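Local atomic coordinates of putative glycosyltransferase (GalT1) (Streptococcus parasanguinis, PDB entry 4PHR), a protein that probably acts as a glycosyltransferase, this chain being its GT-D-type domain, with uridine diphosphate bound. Residues Leu148-Gly153 and Ser169-Leu174; Arg85-Ala90 and Tyr123-Asp128. One frame throughout, in Å; residues are numbered along the deposited sequence.

Interaction 1: residues Leu148-Gly153 and Ser169-Leu174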
ATOM      1  N   LEU A 148      -4.071   9.186 -14.615  1.00 13.97           N
ATOM      2  CA  LEU A 148      -4.284   8.412 -13.401  1.00 12.38           C
ATOM      3  C   LEU A 148      -5.731   8.384 -12.954  1.00 12.85           C
ATOM      4  O   LEU A 148      -6.450   9.381 -13.077  1.00 13.45           O
ATOM      5  CB  LEU A 148      -3.460   8.988 -12.249  1.00 14.39           C
ATOM      6  CG  LEU A 148      -1.949   9.013 -12.439  1.00 14.79           C
ATOM      7  CD1 LEU A 148      -1.267   9.650 -11.231  1.00 15.27           C
ATOM      8  CD2 LEU A 148      -1.447   7.601 -12.699  1.00 18.58           C
ATOM      9  N   LEU A 149      -6.139   7.240 -12.410  1.00 12.12           N
ATOM     10  CA  LEU A 149      -7.338   7.164 -11.594  1.00 11.53           C
ATOM     11  C   LEU A 149      -6.871   6.771 -10.199  1.00 12.64           C
ATOM     12  O   LEU A 149      -6.321   5.689 -10.013  1.00 13.34           O
ATOM     13  CB  LEU A 149      -8.312   6.122 -12.146  1.00 15.41           C
ATOM     14  CG  LEU A 149      -9.584   5.896 -11.322  1.00 15.11           C
ATOM     15  CD1 LEU A 149     -10.389   7.185 -11.190  1.00 16.51           C
ATOM     16  CD2 LEU A 149     -10.434   4.798 -11.944  1.00 19.17           C
ATOM     17  N   ILE A 150      -7.046   7.668  -9.239  1.00 11.26           N
ATOM     18  CA  ILE A 150      -6.649   7.394  -7.866  1.00 10.29           C
ATOM     19  C   ILE A 150      -7.888   7.067  -7.060  1.00 10.94           C
ATOM     20  O   ILE A 150      -8.835   7.857  -7.023  1.00 12.09           O
ATOM     21  CB  ILE A 150      -5.913   8.601  -7.234  1.00 11.71           C
ATOM     22  CG1 ILE A 150      -4.609   8.896  -7.990  1.00 13.09           C
ATOM     23  CG2 ILE A 150      -5.685   8.372  -5.739  1.00 13.29           C
ATOM     24  CD1 ILE A 150      -3.873  10.109  -7.470  1.00 15.38           C
ATOM     25  N   VAL A 151      -7.886   5.890  -6.447  1.00 10.09           N
ATOM     26  CA  VAL A 151      -8.994   5.447  -5.612  1.00 11.13           C
ATOM     27  C   VAL A 151      -8.466   5.479  -4.189  1.00 10.45           C
ATOM     28  O   VAL A 151      -7.545   4.743  -3.857  1.00 11.15           O
ATOM     29  CB  VAL A 151      -9.452   4.017  -5.996  1.00 11.75           C
ATOM     30  CG1 VAL A 151     -10.667   3.589  -5.164  1.00 14.65           C
ATOM     31  CG2 VAL A 151      -9.771   3.944  -7.493  1.00 13.88           C
ATOM     32  N   GLU A 152      -9.018   6.368  -3.366  1.00 10.28           N
ATOM     33  CA  GLU A 152      -8.478   6.620  -2.036  1.00 10.23           C
ATOM     34  C   GLU A 152      -9.606   7.088  -1.129  1.00 10.53           C
ATOM     35  O   GLU A 152     -10.727   7.339  -1.594  1.00 11.51           O
ATOM     36  CB  GLU A 152      -7.382   7.684  -2.096  1.00 11.91           C
ATOM     37  CG  GLU A 152      -7.897   9.033  -2.586  1.00 12.80           C
ATOM     38  CD  GLU A 152      -6.858  10.138  -2.586  1.00 13.89           C
ATOM     39  OE1 GLU A 152      -5.673   9.859  -2.277  1.00 14.99           O
ATOM     40  OE2 GLU A 152      -7.237  11.294  -2.892  1.00 16.49           O
ATOM     41  N   GLY A 153      -9.310   7.209   0.159  1.00 10.74           N
ATOM     42  CA  GLY A 153     -10.301   7.653   1.116  1.00 10.35           C
ATOM     43  C   GLY A 153     -10.389   9.158   1.204  1.00 10.56           C
ATOM     44  O   GLY A 153      -9.525   9.884   0.701  1.00 11.82           O
ATOM     45  N   SER A 169      -0.113  13.065 -16.398  1.00 16.55           N
ATOM     46  CA  SER A 169      -0.785  13.888 -17.402  1.00 16.15           C
ATOM     47  C   SER A 169      -2.146  14.397 -16.933  1.00 17.80           C
ATOM     48  O   SER A 169      -2.572  15.494 -17.289  1.00 19.90           O
ATOM     49  CB  SER A 169      -0.948  13.110 -18.702  1.00 20.32           C
ATOM     50  OG  SER A 169       0.320  12.875 -19.271  1.00 20.78           O
ATOM     51  N   SER A 170      -2.842  13.584 -16.153  1.00 17.50           N
ATOM     52  CA  SER A 170      -4.103  14.009 -15.572  1.00 18.17           C
ATOM     53  C   SER A 170      -4.398  13.123 -14.376  1.00 14.28           C
ATOM     54  O   SER A 170      -3.856  12.017 -14.259  1.00 16.55           O
ATOM     55  CB  SER A 170      -5.238  13.930 -16.594  1.00 21.01           C
ATOM     56  OG  SER A 170      -5.599  12.585 -16.848  1.00 20.02           O
ATOM     57  N   ILE A 171      -5.249  13.613 -13.484  1.00 13.62           N
ATOM     58  CA  ILE A 171      -5.666  12.853 -12.319  1.00 14.17           C
ATOM     59  C   ILE A 171      -7.167  12.946 -12.148  1.00 13.28           C
ATOM     60  O   ILE A 171      -7.735  14.040 -12.167  1.00 14.03           O
ATOM     61  CB  ILE A 171      -5.010  13.376 -11.035  1.00 15.00           C
ATOM     62  CG1 ILE A 171      -3.488  13.255 -11.134  1.00 17.35           C
ATOM     63  CG2 ILE A 171      -5.550  12.635  -9.809  1.00 16.28           C
ATOM     64  CD1 ILE A 171      -2.788  13.782  -9.921  1.00 18.71           C
ATOM     65  N   LYS A 172      -7.800  11.787 -12.022  1.00 13.48           N
ATOM     66  CA  LYS A 172      -9.186  11.699 -11.594  1.00 12.11           C
ATOM     67  C   LYS A 172      -9.172  10.902 -10.298  1.00 10.24           C
ATOM     68  O   LYS A 172      -8.371   9.983 -10.160  1.00 12.86           O
ATOM     69  CB  LYS A 172     -10.037  10.994 -12.656  1.00 16.52           C
ATOM     70  CG  LYS A 172     -10.126  11.754 -13.990  1.00 17.21           C
ATOM     71  CD  LYS A 172     -10.849  13.073 -13.818  1.00 22.51           C
ATOM     72  CE  LYS A 172     -10.943  13.840 -15.130  1.00 29.72           C
ATOM     73  NZ  LYS A 172     -11.501  15.196 -14.898  1.00 33.79           N
ATOM     74  N   ARG A 173     -10.052  11.249  -9.361  1.00 10.83           N
ATOM     75  CA  ARG A 173     -10.097  10.586  -8.058  1.00 11.26           C
ATOM     76  C   ARG A 173     -11.481  10.045  -7.761  1.00 11.81           C
ATOM     77  O   ARG A 173     -12.484  10.729  -7.965  1.00 12.88           O
ATOM     78  CB  ARG A 173      -9.713  11.556  -6.932  1.00 10.62           C
ATOM     79  CG  ARG A 173      -8.330  12.143  -7.046  1.00 12.35           C
ATOM     80  CD  ARG A 173      -8.016  13.156  -5.938  1.00 15.01           C
ATOM     81  NE  ARG A 173      -6.749  13.820  -6.231  1.00 13.50           N
ATOM     82  CZ  ARG A 173      -5.593  13.553  -5.638  1.00 13.33           C
ATOM     83  NH1 ARG A 173      -5.506  12.664  -4.646  1.00 13.07           N
ATOM     84  NH2 ARG A 173      -4.513  14.219  -6.026  1.00 13.73           N
ATOM     85  N   LEU A 174     -11.516   8.816  -7.271  1.00 11.63           N
ATOM     86  CA  LEU A 174     -12.731   8.235  -6.730  1.00 13.68           C
ATOM     87  C   LEU A 174     -12.538   8.239  -5.222  1.00 12.43           C
ATOM     88  O   LEU A 174     -11.680   7.529  -4.700  1.00 12.59           O
ATOM     89  CB  LEU A 174     -12.917   6.808  -7.247  1.00 15.60           C
ATOM     90  CG  LEU A 174     -14.216   6.061  -6.946  1.00 21.18           C
ATOM     91  CD1 LEU A 174     -15.413   6.825  -7.508  1.00 23.58           C
ATOM     92  CD2 LEU A 174     -14.160   4.636  -7.507  1.00 21.39           C
TER
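Arg-173 leaves its strand with CG anti to its carbonyl carbon (chi1 -60°) and runs extended from CG to NE, whereas Glu-152 carries CG in the crowded position between backbone N and carbonyl carbon (chi1 62°) and then stretches out. The two chains cross obliquely and end in a salt bridge, Arg-173 NH1 to Glu-152 OE2 at 2.8 Å. OE2 lies near the guanidinium plane, but NH1 meets it from above the carboxylate plane, the two planes being 35° apart. Ile-150 runs alongside Arg-173, pointing the same way, and sets CD1 over one guanidinium face, offset toward the rim and 4.1 Å from NH1. The same methyl touches Ile-171 CG2 at 3.8 Å. Beneath these side chains the strands pair in parallel, Leu-148 opposite Ile-171 through Val-151 opposite Leu-174. Ile-150 is gripped at both ends: its N gives a nearly straight bond to Lys-172 O (2.8 Å), and its O receives Leu-174 N (2.9 Å) in the carbonyl plane. The last bond within these residues, Glu-152 N to Leu-174 O, is longer (3.2 Å), and the ladder continues to Cys-176. Ser-158 bonds Glu-152 OE1 and, through its carbonyl, Arg-173 NH1, while Gln-271 takes Arg-173 NE, so several polar partners hold this buried ion pair. Strand 147-153 is central in the five-stranded parallel sheet, with 200-204 on its other flank; 272-275 lies beside strand 170-176 at the sheet's edge. Helix 185-195 packs through Thr-192 on the face bearing Leu-149, Val-151 and Leu-174.

Interaction 2: residues Arg85-Ala90 and Tyr123-Asp128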
ATOM      1  N   ARG A  85      18.378  -3.058   8.326  1.00 16.93           N
ATOM      2  CA  ARG A  85      18.078  -1.830   7.581  1.00 15.72           C
ATOM      3  C   ARG A  85      17.171  -0.879   8.350  1.00 16.05           C
ATOM      4  O   ARG A  85      17.101   0.311   8.038  1.00 19.16           O
ATOM      5  CB  ARG A  85      17.366  -2.164   6.270  1.00 16.95           C
ATOM      6  CG  ARG A  85      18.249  -2.741   5.192  1.00 18.66           C
ATOM      7  CD  ARG A  85      17.402  -3.234   4.034  1.00 22.42           C
ATOM      8  NE  ARG A  85      16.692  -4.470   4.370  1.00 17.12           N
ATOM      9  CZ  ARG A  85      15.767  -5.042   3.605  1.00 15.31           C
ATOM     10  NH1 ARG A  85      15.404  -4.473   2.460  1.00 17.70           N
ATOM     11  NH2 ARG A  85      15.190  -6.174   3.995  1.00 14.99           N
ATOM     12  N   TYR A  86      16.447  -1.414   9.323  1.00 15.85           N
ATOM     13  CA  TYR A  86      15.357  -0.672   9.944  1.00 14.98           C
ATOM     14  C   TYR A  86      15.693  -0.234  11.360  1.00 16.33           C
ATOM     15  O   TYR A  86      16.526  -0.844  12.035  1.00 16.49           O
ATOM     16  CB  TYR A  86      14.068  -1.501   9.925  1.00 14.80           C
ATOM     17  CG  TYR A  86      13.739  -2.051   8.558  1.00 14.81           C
ATOM     18  CD1 TYR A  86      13.362  -1.203   7.524  1.00 16.16           C
ATOM     19  CD2 TYR A  86      13.815  -3.416   8.297  1.00 15.69           C
ATOM     20  CE1 TYR A  86      13.072  -1.695   6.267  1.00 16.86           C
ATOM     21  CE2 TYR A  86      13.528  -3.916   7.035  1.00 13.49           C
ATOM     22  CZ  TYR A  86      13.156  -3.049   6.027  1.00 13.53           C
ATOM     23  OH  TYR A  86      12.865  -3.524   4.767  1.00 14.78           O
ATOM     24  N   ASN A  87      15.040   0.828  11.813  1.00 15.44           N
ATOM     25  CA  ASN A  87      15.289   1.315  13.161  1.00 17.11           C
ATOM     26  C   ASN A  87      14.777   0.351  14.232  1.00 16.41           C
ATOM     27  O   ASN A  87      13.993  -0.572  13.961  1.00 15.39           O
ATOM     28  CB  ASN A  87      14.750   2.737  13.361  1.00 21.89           C
ATOM     29  CG  ASN A  87      13.250   2.827  13.200  1.00 22.48           C
ATOM     30  OD1 ASN A  87      12.518   1.927  13.596  1.00 27.39           O
ATOM     31  ND2 ASN A  87      12.783   3.930  12.623  1.00 26.82           N
ATOM     32  N   GLN A  88      15.246   0.565  15.451  1.00 17.91           N
ATOM     33  CA  GLN A  88      14.988  -0.367  16.534  1.00 17.76           C
ATOM     34  C   GLN A  88      13.504  -0.652  16.757  1.00 18.27           C
ATOM     35  O   GLN A  88      13.112  -1.810  16.916  1.00 18.27           O
ATOM     36  CB  GLN A  88      15.636   0.145  17.818  1.00 22.97           C
ATOM     37  CG  GLN A  88      15.426  -0.748  19.013  1.00 24.99           C
ATOM     38  CD  GLN A  88      16.191  -0.257  20.222  1.00 24.77           C
ATOM     39  OE1 GLN A  88      17.363   0.105  20.117  1.00 30.43           O
ATOM     40  NE2 GLN A  88      15.532  -0.234  21.376  1.00 28.04           N
ATOM     41  N   ASN A  89      12.669   0.385  16.774  1.00 19.57           N
ATOM     42  CA  ASN A  89      11.246   0.145  17.000  1.00 21.48           C
ATOM     43  C   ASN A  89      10.611  -0.684  15.885  1.00 16.63           C
ATOM     44  O   ASN A  89       9.792  -1.565  16.149  1.00 15.59           O
ATOM     45  CB  ASN A  89      10.465   1.440  17.277  1.00 23.30           C
ATOM     46  CG  ASN A  89      10.457   2.401  16.104  1.00 40.72           C
ATOM     47  OD1 ASN A  89      10.585   2.001  14.951  1.00 53.05           O
ATOM     48  ND2 ASN A  89      10.289   3.687  16.403  1.00 49.43           N
ATOM     49  N   ALA A  90      11.020  -0.429  14.645  1.00 16.52           N
ATOM     50  CA  ALA A  90      10.523  -1.207  13.512  1.00 15.41           C
ATOM     51  C   ALA A  90      10.980  -2.671  13.564  1.00 12.08           C
ATOM     52  O   ALA A  90      10.198  -3.580  13.291  1.00 12.20           O
ATOM     53  CB  ALA A  90      10.914  -0.547  12.174  1.00 15.24           C
ATOM     54  N   TYR A 123      10.938   5.358   3.439  1.00 15.52           N
ATOM     55  CA  TYR A 123      11.712   6.386   4.138  1.00 16.58           C
ATOM     56  C   TYR A 123      11.805   6.274   5.662  1.00 15.63           C
ATOM     57  O   TYR A 123      12.898   6.104   6.207  1.00 17.34           O
ATOM     58  CB  TYR A 123      11.185   7.781   3.748  1.00 15.62           C
ATOM     59  CG  TYR A 123      11.870   8.934   4.465  1.00 15.70           C
ATOM     60  CD1 TYR A 123      13.134   9.363   4.085  1.00 18.18           C
ATOM     61  CD2 TYR A 123      11.244   9.597   5.514  1.00 16.59           C
ATOM     62  CE1 TYR A 123      13.763  10.405   4.740  1.00 18.36           C
ATOM     63  CE2 TYR A 123      11.867  10.641   6.179  1.00 18.82           C
ATOM     64  CZ  TYR A 123      13.125  11.043   5.784  1.00 19.70           C
ATOM     65  OH  TYR A 123      13.755  12.083   6.436  1.00 21.25           O
ATOM     66  N   ILE A 124      10.677   6.392   6.351  1.00 14.14           N
ATOM     67  CA  ILE A 124      10.713   6.734   7.780  1.00 15.12           C
ATOM     68  C   ILE A 124      11.326   5.661   8.689  1.00 17.72           C
ATOM     69  O   ILE A 124      11.957   5.988   9.699  1.00 18.10           O
ATOM     70  CB  ILE A 124       9.317   7.174   8.314  1.00 17.09           C
ATOM     71  CG1 ILE A 124       9.462   8.044   9.571  1.00 17.74           C
ATOM     72  CG2 ILE A 124       8.433   5.967   8.556  1.00 20.07           C
ATOM     73  CD1 ILE A 124      10.104   9.391   9.318  1.00 19.21           C
ATOM     74  N   ASP A 125      11.164   4.391   8.329  1.00 15.97           N
ATOM     75  CA  ASP A 125      11.671   3.315   9.176  1.00 17.14           C
ATOM     76  C   ASP A 125      13.114   2.903   8.881  1.00 16.67           C
ATOM     77  O   ASP A 125      13.678   2.071   9.580  1.00 18.50           O
ATOM     78  CB  ASP A 125      10.748   2.092   9.121  1.00 22.79           C
ATOM     79  CG  ASP A 125       9.517   2.246  10.007  1.00 27.18           C
ATOM     80  OD1 ASP A 125       9.509   3.143  10.881  1.00 28.21           O
ATOM     81  OD2 ASP A 125       8.563   1.461   9.840  1.00 36.82           O
ATOM     82  N   LEU A 126      13.711   3.500   7.860  1.00 16.82           N
ATOM     83  CA  LEU A 126      15.083   3.180   7.492  1.00 17.96           C
ATOM     84  C   LEU A 126      16.090   3.909   8.372  1.00 20.90           C
ATOM     85  O   LEU A 126      15.928   5.092   8.672  1.00 22.86           O
ATOM     86  CB  LEU A 126      15.344   3.549   6.035  1.00 19.63           C
ATOM     87  CG  LEU A 126      14.554   2.793   4.978  1.00 21.15           C
ATOM     88  CD1 LEU A 126      14.835   3.387   3.609  1.00 26.01           C
ATOM     89  CD2 LEU A 126      14.904   1.313   5.019  1.00 20.56           C
ATOM     90  N   ILE A 127      17.138   3.200   8.779  1.00 21.24           N
ATOM     91  CA  ILE A 127      18.250   3.831   9.472  1.00 25.63           C
ATOM     92  C   ILE A 127      18.992   4.746   8.510  1.00 28.11           C
ATOM     93  O   ILE A 127      19.267   5.906   8.821  1.00 36.82           O
ATOM     94  CB  ILE A 127      19.239   2.786  10.006  1.00 31.28           C
ATOM     95  CG1 ILE A 127      18.567   1.925  11.073  1.00 32.66           C
ATOM     96  CG2 ILE A 127      20.478   3.469  10.568  1.00 31.50           C
ATOM     97  CD1 ILE A 127      19.368   0.716  11.466  1.00 35.95           C
ATOM     98  N   ASP A 128      19.317   4.210   7.338  1.00 26.66           N
ATOM     99  CA  ASP A 128      20.022   4.971   6.314  1.00 27.61           C
ATOM    100  C   ASP A 128      19.036   5.473   5.270  1.00 26.22           C
ATOM    101  O   ASP A 128      18.510   4.700   4.461  1.00 26.66           O
ATOM    102  CB  ASP A 128      21.107   4.111   5.662  1.00 30.41           C
ATOM    103  CG  ASP A 128      21.877   4.856   4.589  1.00 40.55           C
ATOM    104  OD1 ASP A 128      21.729   6.093   4.496  1.00 36.54           O
ATOM    105  OD2 ASP A 128      22.641   4.203   3.846  1.00 49.40           O
TER
HETATM  106  O   HOH W   1      18.923   1.574   6.519  1.00 24.19           O
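Asp-125, Asn-87 and Ile-127 lose the most surface where the chain entering helix 88-100 meets the loop ahead of helix 132-140. Asp-125 works chiefly through its backbone: its O receives Asn-87 N at 2.9 Å, nearly along the C=O axis, and also lies 3.2 Å from Tyr-86 CA in a CA-H...O contact. That oxygen sits at the edge of the Tyr-86 ring, in its plane. With CG anti to the carbonyl carbon (chi1 -80°), the Asp-125 carboxylate reaches the start of the helix, where CG rests 3.8 Å from the Ala-90 methyl.

Asn-87 holds the N-cap position. CG lies between backbone N and carbonyl carbon (chi1 63°), which lets OD1 accept from Ala-90 N, although the exact place of OD1 is less certain. ND2 is directed toward the loop and passes 3.7 Å from Ile-124 O.

Ile-127 supplies the second backbone bond, N to Arg-85 O at 3.0 Å, almost straight and in the carbonyl plane. Its CG1 and CD1 lie along the Tyr-86 carbonyl, CD1 coming to 3.3 Å from Tyr-86 O. A water donates to Arg-85 O and accepts from Asp-128 N, so this carbonyl takes two hydrogen bonds. Beside it, Leu-126 CD2 packs obliquely on Tyr-86 CE1 (3.7 Å); the Tyr-86 hydroxyl is bonded to Asp-78 O.

The two backbone bonds straddle Tyr-86 and Leu-126 as an isolated beta bridge. It joins a type I turn, Tyr-123 to Leu-126, closed by Leu-126 N to Tyr-123 O, to an asparagine-capped helix start within the GT-D fold.

How the interactions relate
The two interactions follow in series along the chain, 85-90 with 123-128 closing before 148-153 with 169-174 opens. They lie on opposite sides of the chain's centre, with centres 30 Å apart and nearest atoms about 18 Å apart, so neither touches the other. In interaction 1, Gly-153 touches UDP and the Glu-152 side chain lies about 6 Å from it. In interaction 2 the Asp-125 side chain is about 9 Å from the manganese ion, while that of Ile-124 comes within about 4 Å of the side chain of UDP-binding Arg-121.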